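Long-range contacts in amino Transferase (Eubacterium rectale, PDB 3ELE), which probably transfers amino groups between amino acids and keto acids with the help of pyridoxal-5'-phosphate, as class I and II aminotransferases do: residues Y237-L241 with D264-D268; T81-A86 with N98-M104; S111-C115 with I257-L261; H93-F97 with F232-Y236; T120-E126 with A144-V149. All coordinates share one frame; numbering follows the deposited sequence.

Interaction 1: Y237-L241 with D264-D268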
# COMPACT_ATOMS: atom_id res chain seq x y z
N TYR A 237 -7.94 22.48 -16.56
CA TYR A 237 -9.17 21.92 -16.07
C TYR A 237 -9.16 21.93 -14.54
O TYR A 237 -8.23 21.40 -13.91
CB TYR A 237 -9.33 20.50 -16.64
CG TYR A 237 -10.72 19.93 -16.45
CD1 TYR A 237 -11.81 20.47 -17.12
CD2 TYR A 237 -10.94 18.83 -15.62
CE1 TYR A 237 -13.10 19.96 -16.96
CE2 TYR A 237 -12.24 18.31 -15.44
CZ TYR A 237 -13.31 18.88 -16.12
OH TYR A 237 -14.58 18.38 -15.96
N ASP A 238 -10.18 22.53 -13.95
CA ASP A 238 -10.26 22.68 -12.49
C ASP A 238 -10.33 21.34 -11.75
O ASP A 238 -9.48 21.07 -10.90
CB ASP A 238 -11.43 23.59 -12.12
CG ASP A 238 -11.17 25.06 -12.41
OD1 ASP A 238 -10.01 25.48 -12.68
OD2 ASP A 238 -12.13 25.83 -12.33
N ASN A 239 -11.28 20.49 -12.15
CA ASN A 239 -11.47 19.15 -11.54
C ASN A 239 -10.51 18.11 -12.11
O ASN A 239 -10.87 17.22 -12.84
CB ASN A 239 -12.95 18.73 -11.67
CG ASN A 239 -13.87 19.59 -10.82
OD1 ASN A 239 -13.64 19.75 -9.63
ND2 ASN A 239 -14.92 20.13 -11.42
N THR A 240 -9.24 18.25 -11.73
CA THR A 240 -8.18 17.36 -12.16
C THR A 240 -7.49 16.84 -10.92
O THR A 240 -7.16 17.62 -10.02
CB THR A 240 -7.16 18.12 -12.99
OG1 THR A 240 -7.80 18.68 -14.13
CG2 THR A 240 -5.93 17.23 -13.44
N LEU A 241 -7.31 15.51 -10.87
CA LEU A 241 -6.54 14.81 -9.86
C LEU A 241 -5.31 14.32 -10.59
O LEU A 241 -5.45 13.75 -11.67
CB LEU A 241 -7.32 13.62 -9.29
CG LEU A 241 -8.51 13.99 -8.40
CD1 LEU A 241 -9.48 12.81 -8.22
CD2 LEU A 241 -7.99 14.52 -7.05
N ASP A 264 -6.78 23.25 -5.24
CA ASP A 264 -7.80 24.04 -4.56
C ASP A 264 -9.00 24.33 -5.47
O ASP A 264 -10.11 24.44 -4.97
CB ASP A 264 -7.23 25.37 -3.99
CG ASP A 264 -6.40 25.18 -2.72
OD1 ASP A 264 -6.17 24.05 -2.25
OD2 ASP A 264 -5.96 26.22 -2.18
N GLU A 265 -8.77 24.37 -6.79
CA GLU A 265 -9.82 24.70 -7.77
C GLU A 265 -10.79 23.58 -8.10
O GLU A 265 -11.68 23.79 -8.90
CB GLU A 265 -9.22 25.30 -9.07
CG GLU A 265 -8.51 26.66 -8.87
CD GLU A 265 -7.21 26.57 -8.10
OE1 GLU A 265 -6.53 25.52 -8.18
OE2 GLU A 265 -6.85 27.53 -7.41
N VAL A 266 -10.62 22.40 -7.51
CA VAL A 266 -11.63 21.34 -7.63
C VAL A 266 -12.91 21.86 -6.95
O VAL A 266 -12.81 22.76 -6.09
CB VAL A 266 -11.20 19.97 -7.02
CG1 VAL A 266 -10.06 19.38 -7.83
CG2 VAL A 266 -10.82 20.08 -5.54
N TYR A 267 -14.06 21.32 -7.34
CA TYR A 267 -15.41 21.73 -6.85
C TYR A 267 -15.47 22.00 -5.33
O TYR A 267 -16.10 22.96 -4.89
CB TYR A 267 -16.50 20.69 -7.27
CG TYR A 267 -16.47 19.44 -6.41
CD1 TYR A 267 -15.39 18.53 -6.47
CD2 TYR A 267 -17.44 19.23 -5.43
CE1 TYR A 267 -15.32 17.42 -5.62
CE2 TYR A 267 -17.38 18.12 -4.58
CZ TYR A 267 -16.31 17.22 -4.69
OH TYR A 267 -16.24 16.12 -3.87
N ASP A 268 -14.79 21.15 -4.54
CA ASP A 268 -14.72 21.25 -3.07
C ASP A 268 -13.46 20.48 -2.62
O ASP A 268 -13.50 19.28 -2.40
CB ASP A 268 -16.03 20.68 -2.45
CG ASP A 268 -16.17 20.98 -0.96
OD1 ASP A 268 -15.17 21.11 -0.22
OD2 ASP A 268 -17.34 21.08 -0.51
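Asn239 and Val266 bring the two backbones to 4.5 Å between their CA atoms, and Asp238 and Glu265 follow at 5.2 Å. The chain turns at Asn239, the centre of an inverse gamma turn, just before it enters strand 240-245; Thr240 OG1 steadies this bend by donating to Tyr237 O from above the carbonyl plane. With chi1 at -68°, Asn239 CG stands beside its own backbone N, and OD1 accepts from Tyr267 N at 2.8 Å, the donor in the carbonyl plane and the N-H...O angle 157°. The same oxygen lies 3.3 Å from Val266 CA and sits at the edge of the Tyr267 ring, near its plane. An alanine in place of Asn239 would probably leave Tyr267 N without this acceptor and the end of the loop less firmly fixed. Around the bond the packing is close: Val266 CG1 rests 3.6 Å from Asp238 O, and Asp238 CB lies 3.2 Å from Glu265 O. The two acidic side chains cross at about a right angle, Glu265 carrying its carboxylate away to His96 NE2, while Tyr267 OH reaches Glu271. Asp268 caps the helix that follows, 269-282. The contact thus joins the entry of one strand to the strand-to-helix loop of its antiparallel neighbour, at one end of the mixed seven-stranded sheet characteristic of the large domain in fold-type I PLP enzymes.

Interaction 2: T81-A86 with N98-M104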
# COMPACT_ATOMS: atom_id res chain seq x y z
N THR A 81 7.96 17.02 3.00
CA THR A 81 7.92 16.31 1.73
C THR A 81 6.89 16.95 0.80
O THR A 81 7.20 17.28 -0.35
CB THR A 81 7.68 14.81 1.95
OG1 THR A 81 8.79 14.30 2.71
CG2 THR A 81 7.57 14.07 0.59
N ARG A 82 5.67 17.12 1.30
CA ARG A 82 4.58 17.75 0.54
C ARG A 82 4.91 19.20 0.13
O ARG A 82 4.68 19.58 -1.03
CB ARG A 82 3.27 17.67 1.33
CG ARG A 82 2.77 16.26 1.43
CD ARG A 82 1.49 16.15 2.17
NE ARG A 82 1.63 16.41 3.60
CZ ARG A 82 1.02 17.37 4.31
NH1 ARG A 82 0.18 18.24 3.77
NH2 ARG A 82 1.26 17.46 5.61
N ALA A 83 5.48 19.97 1.07
CA ALA A 83 5.93 21.36 0.82
C ALA A 83 6.96 21.44 -0.30
O ALA A 83 6.81 22.26 -1.19
CB ALA A 83 6.50 22.00 2.10
N ALA A 84 7.97 20.56 -0.27
CA ALA A 84 9.02 20.46 -1.30
C ALA A 84 8.49 20.15 -2.71
O ALA A 84 9.01 20.69 -3.69
CB ALA A 84 10.05 19.40 -0.91
N ILE A 85 7.46 19.30 -2.79
CA ILE A 85 6.80 18.96 -4.08
C ILE A 85 5.94 20.15 -4.54
O ILE A 85 6.01 20.52 -5.70
CB ILE A 85 5.93 17.71 -3.99
CG1 ILE A 85 6.79 16.48 -3.71
CG2 ILE A 85 5.08 17.48 -5.30
CD1 ILE A 85 5.99 15.23 -3.38
N ALA A 86 5.14 20.74 -3.65
CA ALA A 86 4.31 21.91 -4.01
C ALA A 86 5.17 23.03 -4.59
O ALA A 86 4.85 23.56 -5.66
CB ALA A 86 3.52 22.42 -2.80
N ASN A 98 0.19 24.31 -2.30
CA ASN A 98 0.85 24.31 -0.99
C ASN A 98 0.95 22.84 -0.54
O ASN A 98 0.44 21.96 -1.22
CB ASN A 98 0.13 25.24 0.01
CG ASN A 98 -1.30 24.83 0.29
OD1 ASN A 98 -1.59 23.66 0.58
ND2 ASN A 98 -2.20 25.80 0.26
N ALA A 99 1.61 22.60 0.59
CA ALA A 99 1.78 21.22 1.13
C ALA A 99 0.44 20.45 1.22
O ALA A 99 0.36 19.25 0.87
CB ALA A 99 2.43 21.28 2.51
N ASP A 100 -0.62 21.14 1.63
CA ASP A 100 -1.94 20.52 1.81
C ASP A 100 -2.69 20.11 0.53
O ASP A 100 -3.79 19.57 0.63
CB ASP A 100 -2.84 21.40 2.71
CG ASP A 100 -2.30 21.54 4.12
OD1 ASP A 100 -1.57 20.63 4.59
OD2 ASP A 100 -2.60 22.55 4.77
N ASN A 101 -2.14 20.41 -0.64
CA ASN A 101 -2.69 19.94 -1.91
C ASN A 101 -2.16 18.52 -2.23
O ASN A 101 -2.65 17.91 -3.18
CB ASN A 101 -2.33 20.92 -3.06
CG ASN A 101 -3.12 22.22 -3.01
OD1 ASN A 101 -2.56 23.29 -2.83
ND2 ASN A 101 -4.42 22.13 -3.17
N LEU A 102 -1.19 18.01 -1.46
CA LEU A 102 -0.54 16.70 -1.72
C LEU A 102 -0.93 15.63 -0.72
O LEU A 102 -1.21 15.95 0.44
CB LEU A 102 0.99 16.84 -1.72
CG LEU A 102 1.72 17.43 -2.94
CD1 LEU A 102 1.46 16.55 -4.16
CD2 LEU A 102 1.36 18.87 -3.21
N TYR A 103 -0.97 14.38 -1.20
CA TYR A 103 -1.18 13.19 -0.34
C TYR A 103 -0.13 12.18 -0.80
O TYR A 103 -0.20 11.74 -1.95
CB TYR A 103 -2.61 12.65 -0.49
CG TYR A 103 -2.92 11.46 0.38
CD1 TYR A 103 -2.59 10.17 -0.02
CD2 TYR A 103 -3.58 11.60 1.59
CE1 TYR A 103 -2.86 9.06 0.76
CE2 TYR A 103 -3.85 10.50 2.38
CZ TYR A 103 -3.50 9.22 1.96
OH TYR A 103 -3.77 8.10 2.72
N MSE A 104 0.82 11.83 0.06
CA MSE A 104 1.91 10.92 -0.31
C MSE A 104 1.41 9.48 -0.34
O MSE A 104 0.77 9.03 0.61
CB MSE A 104 3.12 11.06 0.62
CG MSE A 104 3.66 12.50 0.76
SE MSE A 104 4.02 13.39 -0.92
CE MSE A 104 5.46 12.26 -1.54
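Arg82 and Ile85 of helix 79-93 lean on Leu102 and Met104 of strand 102-105, an outermost strand, within this chain, of the mixed sheet in the PLP-dependent aminotransferase fold. Helix and strand run at 128°, their short axes 8.7 Å apart. The tight part is apolar. Ile85 CD1 and the CE methyl of Met104, a selenomethionine, reach toward each other tip to tip at 3.5 Å, and Thr81 CG2 touches the same methyl at 3.5 Å; Met104, bent at both chi2 and chi3, folds this end back toward the helix. Leu102 fills the next place, CD1 lying 3.9 Å from Ile85 CG2, while the Leu102 and Arg82 side chains run past each other in opposite directions. The side of Asn98 and Asp100, both exposed, is polar and open to solvent, although the backbones stay close at its alanines, the Ala83 and Ala99 CA atoms 4.2 Å apart. Arg82 spans both parts: its aliphatic stem is packed, NE bonds to Gly77 O, and NH1 makes a weak bond to Ala99 O. The guanidinium and the Asp100 carboxylate are nearly coplanar, 13° apart, and in their salt bridge Arg82 NH1 meets the anti lone pair of Asp100 OD1 at 3.1 Å.

Interaction 3: S111-C115 with I257-L261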
# COMPACT_ATOMS: atom_id res chain seq x y z
N SER A 111 -2.00 5.59 -5.96
CA SER A 111 -2.60 6.89 -6.29
C SER A 111 -3.88 6.70 -7.10
O SER A 111 -4.92 7.28 -6.78
CB SER A 111 -1.61 7.79 -7.06
OG SER A 111 -0.47 8.14 -6.28
N LEU A 112 -3.81 5.87 -8.13
CA LEU A 112 -4.98 5.55 -9.00
C LEU A 112 -6.09 4.88 -8.20
O LEU A 112 -7.25 5.31 -8.28
CB LEU A 112 -4.56 4.67 -10.18
CG LEU A 112 -3.64 5.37 -11.20
CD1 LEU A 112 -2.99 4.35 -12.13
CD2 LEU A 112 -4.40 6.43 -11.99
N SER A 113 -5.71 3.87 -7.39
CA SER A 113 -6.66 3.14 -6.54
C SER A 113 -7.43 4.10 -5.62
O SER A 113 -8.68 4.05 -5.59
CB SER A 113 -5.95 2.04 -5.73
OG SER A 113 -5.40 1.05 -6.59
N ILE A 114 -6.69 4.98 -4.95
CA ILE A 114 -7.27 6.03 -4.08
C ILE A 114 -8.27 6.91 -4.83
O ILE A 114 -9.34 7.19 -4.31
CB ILE A 114 -6.16 6.95 -3.46
CG1 ILE A 114 -5.40 6.20 -2.37
CG2 ILE A 114 -6.74 8.21 -2.84
CD1 ILE A 114 -4.13 6.87 -1.96
N CYS A 115 -7.91 7.34 -6.05
CA CYS A 115 -8.81 8.19 -6.88
C CYS A 115 -10.13 7.50 -7.25
O CYS A 115 -11.19 8.10 -7.10
CB CYS A 115 -8.11 8.72 -8.13
SG CYS A 115 -6.82 9.95 -7.77
N ILE A 257 6.80 5.02 -4.00
CA ILE A 257 6.65 6.41 -3.54
C ILE A 257 6.07 7.29 -4.65
O ILE A 257 6.61 7.37 -5.76
CB ILE A 257 8.00 6.94 -2.96
CG1 ILE A 257 7.85 8.38 -2.41
CG2 ILE A 257 9.15 6.81 -3.99
CD1 ILE A 257 6.85 8.55 -1.30
N GLY A 258 4.95 7.92 -4.35
CA GLY A 258 4.33 8.82 -5.28
C GLY A 258 3.37 9.73 -4.56
O GLY A 258 3.48 9.94 -3.36
N TYR A 259 2.40 10.25 -5.30
CA TYR A 259 1.41 11.12 -4.70
C TYR A 259 0.16 11.27 -5.52
O TYR A 259 0.10 10.84 -6.68
CB TYR A 259 1.99 12.53 -4.41
CG TYR A 259 2.49 13.33 -5.62
CD1 TYR A 259 1.59 13.97 -6.50
CD2 TYR A 259 3.86 13.51 -5.85
CE1 TYR A 259 2.03 14.72 -7.59
CE2 TYR A 259 4.32 14.28 -6.94
CZ TYR A 259 3.39 14.88 -7.80
OH TYR A 259 3.81 15.63 -8.87
N VAL A 260 -0.85 11.83 -4.85
CA VAL A 260 -2.10 12.29 -5.43
C VAL A 260 -2.10 13.81 -5.13
O VAL A 260 -1.93 14.23 -3.98
CB VAL A 260 -3.35 11.64 -4.83
CG1 VAL A 260 -4.62 12.32 -5.40
CG2 VAL A 260 -3.37 10.12 -5.14
N LEU A 261 -2.29 14.60 -6.18
CA LEU A 261 -2.32 16.05 -6.08
C LEU A 261 -3.78 16.46 -6.21
O LEU A 261 -4.42 16.13 -7.22
CB LEU A 261 -1.47 16.64 -7.19
CG LEU A 261 -1.40 18.14 -7.42
CD1 LEU A 261 -0.97 18.88 -6.18
CD2 LEU A 261 -0.47 18.39 -8.60
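Ser111, in the first turn of helix 108-119, makes the closest approach to strand 258-261. Its OG donates to Tyr259 O at 2.8 Å, coming down on the carbonyl 76° out of its plane. The same hydroxyl is also hydrogen-bonded to Thr105 OG1, so this buried oxygen is held by two partners. Ser111 CB presses on Val260 CG2 at 3.5 Å, tighter than an ordinary van der Waals contact. Replacing Ser111 by an alanine would remove the hydroxyl and is likely to leave Thr105 OG1 and Tyr259 O each short of a partner. Gly258, the next strand residue facing the helix, has no side chain; a CB there would point toward the helix. Helix and strand run at 32°, with axes 8.4 Å apart, the packing of a helix across one face of the central mixed sheet of a fold-type I aminotransferase. Just ahead of Ser111, the residues Gly107, Ala108 and Ala109 line the PLP pocket. One turn on, Ile114 adds a looser touch, its CG2 4.5 Å from Val260 CG2, and packs on Tyr103 and Thr105 of strand 102-105. Val260 splits its two methyls between the helix turns: CG2, beside the backbone N, serves Ser111, whereas CG1, anti to that N (chi1 173°), meets Cys115. There SG lies 4.0 Å from Val260 CG1, and Cys115 also packs on Leu241 and Cys243 of strand 240-245.

Interaction 4: H93-F97 with F232-Y236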
# COMPACT_ATOMS: atom_id res chain seq x y z
N HIS A 93 5.86 24.79 -13.22
CA HIS A 93 4.61 24.98 -13.97
C HIS A 93 3.85 26.29 -13.77
O HIS A 93 2.91 26.60 -14.54
CB HIS A 93 3.68 23.81 -13.65
CG HIS A 93 4.32 22.48 -13.92
ND1 HIS A 93 4.58 22.04 -15.20
CD2 HIS A 93 4.77 21.52 -13.08
CE1 HIS A 93 5.17 20.85 -15.13
NE2 HIS A 93 5.29 20.52 -13.86
N GLY A 94 4.25 27.09 -12.78
CA GLY A 94 3.57 28.34 -12.49
C GLY A 94 2.24 28.19 -11.77
O GLY A 94 1.42 29.10 -11.77
N THR A 95 2.08 27.04 -11.13
CA THR A 95 0.94 26.70 -10.30
C THR A 95 1.11 27.40 -8.92
O THR A 95 2.13 28.09 -8.69
CB THR A 95 0.80 25.16 -10.19
OG1 THR A 95 2.07 24.59 -9.82
CG2 THR A 95 0.39 24.59 -11.51
N HIS A 96 0.12 27.23 -8.04
CA HIS A 96 0.11 27.86 -6.70
C HIS A 96 -0.30 26.87 -5.60
O HIS A 96 -1.06 27.21 -4.67
CB HIS A 96 -0.82 29.10 -6.70
CG HIS A 96 -2.21 28.81 -7.17
ND1 HIS A 96 -2.56 28.86 -8.50
CD2 HIS A 96 -3.32 28.41 -6.50
CE1 HIS A 96 -3.84 28.53 -8.63
NE2 HIS A 96 -4.32 28.25 -7.43
N PHE A 97 0.26 25.66 -5.68
CA PHE A 97 -0.02 24.62 -4.69
C PHE A 97 0.72 24.89 -3.37
O PHE A 97 1.71 25.62 -3.33
CB PHE A 97 0.42 23.22 -5.17
CG PHE A 97 -0.15 22.81 -6.48
CD1 PHE A 97 -1.53 22.69 -6.63
CD2 PHE A 97 0.67 22.51 -7.57
CE1 PHE A 97 -2.08 22.32 -7.83
CE2 PHE A 97 0.13 22.12 -8.79
CZ PHE A 97 -1.25 22.03 -8.91
N PHE A 232 0.76 20.91 -17.92
CA PHE A 232 0.33 20.59 -16.57
C PHE A 232 -1.19 20.80 -16.54
O PHE A 232 -1.69 21.93 -16.51
CB PHE A 232 1.07 21.40 -15.49
CG PHE A 232 1.10 20.69 -14.17
CD1 PHE A 232 2.03 19.67 -13.94
CD2 PHE A 232 0.16 20.96 -13.20
CE1 PHE A 232 2.03 18.98 -12.74
CE2 PHE A 232 0.16 20.27 -12.00
CZ PHE A 232 1.09 19.28 -11.77
N VAL A 233 -1.91 19.68 -16.49
CA VAL A 233 -3.37 19.61 -16.73
C VAL A 233 -4.26 20.43 -15.78
O VAL A 233 -5.33 20.90 -16.20
CB VAL A 233 -3.86 18.13 -16.78
CG1 VAL A 233 -5.35 18.03 -17.16
CG2 VAL A 233 -3.02 17.34 -17.79
N THR A 234 -3.81 20.61 -14.54
CA THR A 234 -4.57 21.35 -13.52
C THR A 234 -4.80 22.79 -13.91
O THR A 234 -5.78 23.40 -13.48
CB THR A 234 -3.92 21.28 -12.10
OG1 THR A 234 -2.68 22.00 -12.10
CG2 THR A 234 -3.70 19.79 -11.67
N LYS A 235 -3.87 23.33 -14.73
CA LYS A 235 -3.97 24.68 -15.25
C LYS A 235 -5.05 24.87 -16.31
O LYS A 235 -5.44 26.01 -16.56
CB LYS A 235 -2.64 25.13 -15.85
CG LYS A 235 -1.49 25.08 -14.86
CD LYS A 235 -0.40 26.14 -15.18
CE LYS A 235 0.19 25.99 -16.55
NZ LYS A 235 1.35 26.91 -16.74
N TYR A 236 -5.48 23.77 -16.94
CA TYR A 236 -6.47 23.77 -18.02
C TYR A 236 -7.87 23.32 -17.60
O TYR A 236 -8.87 23.69 -18.22
CB TYR A 236 -5.95 22.86 -19.15
CG TYR A 236 -4.65 23.36 -19.76
CD1 TYR A 236 -3.41 22.99 -19.21
CD2 TYR A 236 -4.66 24.22 -20.87
CE1 TYR A 236 -2.20 23.46 -19.76
CE2 TYR A 236 -3.46 24.70 -21.42
CZ TYR A 236 -2.24 24.32 -20.87
OH TYR A 236 -1.07 24.79 -21.40
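His93 and Phe232 face each other with their CA atoms 6.7 Å apart; His93 ends helix 79-93, before Gly94 at positive phi, and Phe232 comes just before the 3-10 turn 233-235. Their rings form a face-to-face stack, centroids 4.2 Å apart and planes inclined by 30°. The overlap is offset on the phenylalanine: its CD1 lies over the centre of the imidazole, and its CB adds a CH-pi contact over the same ring. Phe232 chi1, -154°, swings CG anti to the backbone N and lays the ring between His93 and Phe97. On the latter side, Phe232 CE2 comes to the edge of the Phe97 ring, 3.7 Å from Phe97 CE2. Thr234 OG1 also lies at that edge, 3.5 Å from Phe97 CZ. Thr95 offers its methyl, CG2 lying 4.0 Å from Phe232 CD2 and 3.9 Å from Lys235 CG, while its hydroxyl turns to Asn90 OD1. Lys235, bent at chi3, carries NZ to 2.7 Å from His93 O, nearly along the C=O axis. A positive charge beside a carbonyl at the C-terminal end of a helix would probably interact favourably with the helix dipole. Leu89 of helix 79-93 packs on both Phe97 and Phe232. The arrangement ties a helix-to-strand loop to the loop ahead of strand 240-245, at one end of the strands of the central sheet of this PLP-dependent fold.

Interaction 5: T120-E126 with A144-V149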
# COMPACT_ATOMS: atom_id res chain seq x y z
N THR A 120 -15.84 6.65 -6.54
CA THR A 120 -16.94 5.69 -6.82
C THR A 120 -18.05 5.64 -5.72
O THR A 120 -17.81 5.19 -4.58
CB THR A 120 -16.40 4.28 -7.12
OG1 THR A 120 -15.41 4.36 -8.16
CG2 THR A 120 -17.52 3.30 -7.54
N SER A 121 -19.26 6.06 -6.07
CA SER A 121 -20.38 6.07 -5.13
C SER A 121 -21.52 5.13 -5.55
O SER A 121 -22.57 5.09 -4.88
CB SER A 121 -20.88 7.51 -4.98
OG SER A 121 -21.40 8.02 -6.20
N ASP A 122 -21.34 4.36 -6.63
CA ASP A 122 -22.42 3.53 -7.19
C ASP A 122 -21.84 2.48 -8.15
O ASP A 122 -20.84 2.73 -8.84
CB ASP A 122 -23.44 4.47 -7.88
CG ASP A 122 -24.66 3.75 -8.43
OD1 ASP A 122 -24.54 3.13 -9.50
OD2 ASP A 122 -25.76 3.87 -7.85
N ALA A 123 -22.48 1.31 -8.18
CA ALA A 123 -22.09 0.19 -9.05
C ALA A 123 -22.09 0.54 -10.54
O ALA A 123 -21.37 -0.08 -11.33
CB ALA A 123 -23.03 -1.04 -8.80
N TYR A 124 -22.92 1.51 -10.92
CA TYR A 124 -23.03 1.93 -12.31
C TYR A 124 -22.10 3.06 -12.74
O TYR A 124 -22.13 3.44 -13.90
CB TYR A 124 -24.49 2.21 -12.65
CG TYR A 124 -25.39 1.02 -12.43
CD1 TYR A 124 -25.13 -0.19 -13.10
CD2 TYR A 124 -26.52 1.09 -11.61
CE1 TYR A 124 -25.95 -1.30 -12.94
CE2 TYR A 124 -27.38 -0.03 -11.44
CZ TYR A 124 -27.07 -1.23 -12.11
OH TYR A 124 -27.88 -2.33 -11.98
N ASP A 125 -21.26 3.56 -11.82
CA ASP A 125 -20.24 4.58 -12.14
C ASP A 125 -19.29 4.10 -13.22
O ASP A 125 -18.85 2.93 -13.19
CB ASP A 125 -19.41 4.94 -10.90
CG ASP A 125 -20.18 5.79 -9.92
OD1 ASP A 125 -21.35 6.16 -10.19
OD2 ASP A 125 -19.61 6.11 -8.87
N GLU A 126 -18.99 4.98 -14.17
CA GLU A 126 -18.08 4.67 -15.27
C GLU A 126 -16.87 5.57 -15.28
O GLU A 126 -16.98 6.77 -14.99
CB GLU A 126 -18.82 4.81 -16.59
CG GLU A 126 -19.95 3.78 -16.78
CD GLU A 126 -20.87 4.04 -18.00
OE1 GLU A 126 -20.69 5.03 -18.73
OE2 GLU A 126 -21.80 3.24 -18.19
N ALA A 144 -12.73 -0.72 -7.28
CA ALA A 144 -13.51 0.34 -6.62
C ALA A 144 -15.02 0.13 -6.75
O ALA A 144 -15.77 0.89 -6.18
CB ALA A 144 -13.14 1.71 -7.18
N GLY A 145 -15.45 -0.86 -7.53
CA GLY A 145 -16.86 -1.16 -7.76
C GLY A 145 -17.46 -0.51 -8.99
O GLY A 145 -18.68 -0.60 -9.19
N ALA A 146 -16.63 0.11 -9.84
CA ALA A 146 -17.07 0.84 -11.04
C ALA A 146 -16.75 0.05 -12.29
O ALA A 146 -16.27 -1.08 -12.21
CB ALA A 146 -16.41 2.22 -11.08
N ARG A 147 -17.04 0.64 -13.44
CA ARG A 147 -16.78 0.01 -14.73
C ARG A 147 -15.95 0.89 -15.65
O ARG A 147 -15.94 2.10 -15.54
CB ARG A 147 -18.10 -0.43 -15.37
CG ARG A 147 -18.62 -1.75 -14.74
CD ARG A 147 -19.70 -2.35 -15.59
NE ARG A 147 -20.91 -1.52 -15.60
CZ ARG A 147 -21.96 -1.70 -16.40
NH1 ARG A 147 -21.98 -2.68 -17.30
NH2 ARG A 147 -23.02 -0.89 -16.29
N LEU A 148 -15.21 0.23 -16.53
CA LEU A 148 -14.33 0.89 -17.46
C LEU A 148 -15.00 0.99 -18.83
O LEU A 148 -15.63 0.03 -19.28
CB LEU A 148 -13.02 0.14 -17.57
CG LEU A 148 -11.91 0.84 -18.35
CD1 LEU A 148 -11.44 2.09 -17.58
CD2 LEU A 148 -10.78 -0.12 -18.59
N VAL A 149 -14.88 2.15 -19.45
CA VAL A 149 -15.42 2.43 -20.79
C VAL A 149 -14.21 2.84 -21.64
O VAL A 149 -13.50 3.75 -21.27
CB VAL A 149 -16.48 3.54 -20.71
CG1 VAL A 149 -16.95 4.00 -22.10
CG2 VAL A 149 -17.63 3.04 -19.92
O HOH W 1 -22.76 2.07 -16.06
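Tyr124 presents its ring edge to Arg147: NH2 lies near the ring plane, 3.9 Å from Tyr124 CD1, with the guanidinium turned 61° from the ring as the two side chains run side by side in the same direction. A water links this pair to Glu126, donating to Tyr124 O at 2.6 Å and to Glu126 OE2 at 2.6 Å and accepting weakly from Arg147 NH2. The other carboxylate oxygen, OE1, takes a hydrogen bond from Asn170 ND2, and Val149 CG2 lies against the Glu126 stem. Between the backbones, Arg147 N donates to Asp125 O at 2.9 Å, and Glu126 CA makes a CA-H...O contact with Arg147 O. This is the start of a parallel pairing: strand 126-130, helix 136-143 and strand 147-151 form a beta-alpha-beta crossover at the edge of the central sheet. The helix ends at Gly145 in a Schellman motif. Across the contact, the loop before strand 126-130 is shaped by an Asx turn, Asp122 OD1 accepting from Tyr124 N, and by Asp125 OD2, which accepts from Ser121 N. Ala146 CB rests 3.3 Å from Asp125 O. At the far end Thr120 CG2 touches Ala144 O at 3.3 Å, while Thr120 O bonds to Asn5 ND2 of the second subunit.

Interactions 1, 2, 3 and 5 all reach the same mixed sheet, and interactions 1 to 4 touch one another. Tyr103 N to Val260 O, 2.9 Å, pairs the neighbouring strands of interactions 2 and 3, while Asn101 ND2 to Asp264 OD1, 2.8 Å, joins interactions 2 and 1. Interaction 4 meets interaction 1 through His96 NE2 and Glu265 OE2, 2.6 Å apart, and interaction 3 where Leu261 CD2 packs 3.6 Å from Phe232 CZ. Interaction 5, at the opposite edge of the sheet, has its centre about 29 Å from that of interaction 2. Interaction 3 lies close to the cofactor, Gly258 about 6 Å from a bound PLP; the Met104 side chain of interaction 2 is about 11 Å from a bound PLP.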